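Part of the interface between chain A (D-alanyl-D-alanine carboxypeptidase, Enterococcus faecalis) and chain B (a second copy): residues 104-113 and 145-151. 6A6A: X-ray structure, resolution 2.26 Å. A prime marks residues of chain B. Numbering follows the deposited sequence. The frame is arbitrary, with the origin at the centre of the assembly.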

# COMPACT_ATOMS: atom_id res chain seq x y z
N MET A 104 4.97 -6.12 8.47
CA MET A 104 5.91 -6.56 9.49
C MET A 104 6.99 -7.48 8.90
O MET A 104 8.17 -7.33 9.23
CB MET A 104 5.19 -7.29 10.63
CG MET A 104 6.10 -8.10 11.53
SD MET A 104 7.07 -7.05 12.61
CE MET A 104 5.81 -6.71 13.84
N ASP A 105 6.60 -8.44 8.05
CA ASP A 105 7.55 -9.40 7.49
C ASP A 105 8.51 -8.71 6.51
O ASP A 105 9.71 -9.04 6.43
CB ASP A 105 6.84 -10.54 6.75
CG ASP A 105 5.98 -11.44 7.61
OD1 ASP A 105 6.07 -11.36 8.85
OD2 ASP A 105 5.21 -12.22 7.02
N GLU A 106 7.98 -7.74 5.76
CA GLU A 106 8.79 -6.94 4.84
C GLU A 106 9.82 -6.14 5.65
O GLU A 106 10.98 -6.01 5.25
CB GLU A 106 7.94 -6.01 3.96
CG GLU A 106 7.16 -6.73 2.89
CD GLU A 106 6.20 -5.90 2.06
OE1 GLU A 106 5.86 -6.33 0.92
OE2 GLU A 106 5.76 -4.82 2.56
N LYS A 107 9.37 -5.58 6.78
CA LYS A 107 10.24 -4.82 7.63
C LYS A 107 11.34 -5.75 8.17
O LYS A 107 12.51 -5.39 8.21
CB LYS A 107 9.49 -4.16 8.78
CG LYS A 107 10.35 -3.24 9.64
CD LYS A 107 11.04 -2.14 8.90
CE LYS A 107 10.07 -1.23 8.17
NZ LYS A 107 10.77 -0.26 7.30
N VAL A 108 10.96 -6.97 8.54
CA VAL A 108 11.96 -7.94 9.04
C VAL A 108 12.99 -8.27 7.94
O VAL A 108 14.19 -8.28 8.19
CB VAL A 108 11.30 -9.19 9.65
CG1 VAL A 108 12.34 -10.24 10.06
CG2 VAL A 108 10.46 -8.82 10.85
N ALA A 109 12.51 -8.47 6.71
CA ALA A 109 13.34 -8.81 5.57
C ALA A 109 14.41 -7.72 5.36
O ALA A 109 15.58 -8.04 5.13
CB ALA A 109 12.48 -9.01 4.34
N GLU A 110 13.98 -6.45 5.43
CA GLU A 110 14.86 -5.27 5.31
C GLU A 110 15.98 -5.34 6.36
O GLU A 110 17.13 -5.04 6.04
CB GLU A 110 14.10 -3.97 5.54
CG GLU A 110 13.16 -3.59 4.41
CD GLU A 110 12.24 -2.42 4.74
OE1 GLU A 110 11.74 -2.36 5.89
OE2 GLU A 110 12.02 -1.58 3.87
N TYR A 111 15.66 -5.71 7.60
CA TYR A 111 16.70 -5.73 8.62
C TYR A 111 17.61 -6.96 8.44
O TYR A 111 18.79 -6.83 8.68
CB TYR A 111 16.13 -5.59 10.03
CG TYR A 111 15.91 -4.16 10.46
CD1 TYR A 111 16.97 -3.35 10.84
CD2 TYR A 111 14.63 -3.62 10.53
CE1 TYR A 111 16.79 -2.04 11.25
CE2 TYR A 111 14.43 -2.31 10.93
CZ TYR A 111 15.50 -1.52 11.30
OH TYR A 111 15.29 -0.23 11.74
N LYS A 112 17.09 -8.11 7.98
CA LYS A 112 17.94 -9.27 7.69
C LYS A 112 18.98 -8.87 6.64
O LYS A 112 20.12 -9.22 6.76
CB LYS A 112 17.15 -10.49 7.19
CG LYS A 112 16.17 -11.08 8.18
CD LYS A 112 15.63 -12.44 7.78
CE LYS A 112 14.65 -12.38 6.64
NZ LYS A 112 14.29 -13.74 6.17
N ALA A 113 18.55 -8.10 5.62
CA ALA A 113 19.40 -7.70 4.48
C ALA A 113 20.44 -6.65 4.91
O ALA A 113 21.37 -6.34 4.13
CB ALA A 113 18.55 -7.16 3.36
N ILE B 145 3.18 -9.09 -7.02
CA ILE B 145 3.48 -10.18 -6.10
C ILE B 145 4.92 -10.03 -5.59
O ILE B 145 5.86 -9.90 -6.37
CB ILE B 145 3.23 -11.55 -6.78
CG1 ILE B 145 1.81 -11.64 -7.34
CG2 ILE B 145 3.52 -12.68 -5.80
CD1 ILE B 145 1.60 -12.81 -8.30
N ASN B 146 5.06 -10.05 -4.26
CA ASN B 146 6.35 -9.97 -3.59
C ASN B 146 6.52 -11.19 -2.67
O ASN B 146 5.59 -11.98 -2.46
CB ASN B 146 6.51 -8.66 -2.80
CG ASN B 146 6.49 -7.42 -3.67
OD1 ASN B 146 6.50 -7.50 -4.89
ND2 ASN B 146 6.45 -6.25 -3.04
N ALA B 147 7.71 -11.33 -2.10
CA ALA B 147 7.98 -12.38 -1.16
C ALA B 147 7.33 -12.03 0.19
O ALA B 147 7.12 -10.86 0.49
CB ALA B 147 9.47 -12.57 -1.06
N ASP B 148 7.01 -13.04 1.00
CA ASP B 148 6.47 -12.79 2.36
C ASP B 148 7.59 -12.34 3.32
O ASP B 148 7.33 -12.20 4.50
CB ASP B 148 5.76 -14.01 2.95
CG ASP B 148 6.71 -15.04 3.54
OD1 ASP B 148 7.91 -14.98 3.22
OD2 ASP B 148 6.22 -15.91 4.30
N GLY B 149 8.82 -12.20 2.82
CA GLY B 149 9.91 -11.63 3.58
C GLY B 149 10.72 -12.69 4.29
O GLY B 149 11.91 -12.82 4.02
N ILE B 150 10.08 -13.44 5.19
CA ILE B 150 10.79 -14.27 6.19
C ILE B 150 10.90 -15.74 5.75
O ILE B 150 11.63 -16.48 6.37
CB ILE B 150 10.15 -14.14 7.58
CG1 ILE B 150 8.68 -14.56 7.61
CG2 ILE B 150 10.34 -12.72 8.12
CD1 ILE B 150 8.18 -14.97 8.98
N HIS B 151 10.13 -16.16 4.74
CA HIS B 151 10.20 -17.52 4.21
C HIS B 151 10.90 -17.53 2.85
O HIS B 151 11.59 -18.46 2.52
CB HIS B 151 8.81 -18.14 4.08
CG HIS B 151 8.13 -18.40 5.38
ND1 HIS B 151 7.30 -17.47 5.98
CD2 HIS B 151 8.14 -19.49 6.19
CE1 HIS B 151 6.84 -17.97 7.11
NE2 HIS B 151 7.33 -19.21 7.26

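The most unusual feature of this contact is a glycine pressed against a helix at a point where a side chain has no room. Gly149′ brings its CA to 3.7 Å from Ala109 CB and 3.9 Å from Asp105 O. A CB built on Gly149′ would point toward the helix and lie 2.4 Å from Asp105 O, a clash. The backbone makes the same demand independently: at phi 93° and psi -61°, that CB would also be jammed against the carbonyl oxygen of Asp148′. Local conformation and partner surface thus both call for glycine, a worked example of how a bare backbone permits close approach between a loop and a helix.

The helical face is built from Asp105, Val108, Ala109 and Lys112, whose CA-to-CB bonds all point toward the loop, as the three- and four-residue spacing of a helix allows. Ala109 is the matching small residue, and Ala109 CA lies 4.9 Å from Gly149′ CA. Beside this close approach, Val108 CG1 meets Ile150′ CG2 at 3.7 Å, an apolar contact between two methyl groups. Ile150′ also gives up the largest area of any residue in the contact, 74 Å².

Polar chemistry across the contact is sparse. Lys112 reaches the loop with its ammonium group, and NZ donates a weak hydrogen bond to Gly149′ O at 3.3 Å; the acceptor is a main-chain carbonyl, so no opposing charge is involved. Asp105 OD2 and Asp148′ O, 3.3 Å apart, are both acceptors and do not bond.

The loop carries its own bracing. Asp148′ OD1 accepts from His151′ N at 2.9 Å, while Asp148′ OD2 accepts from His151′ ND1 at 2.5 Å, tying together the residues that flank Gly149′ and Ile150′. Shape, more than hydrogen bonding, characterises this pairing, which buries 347 Å² in total.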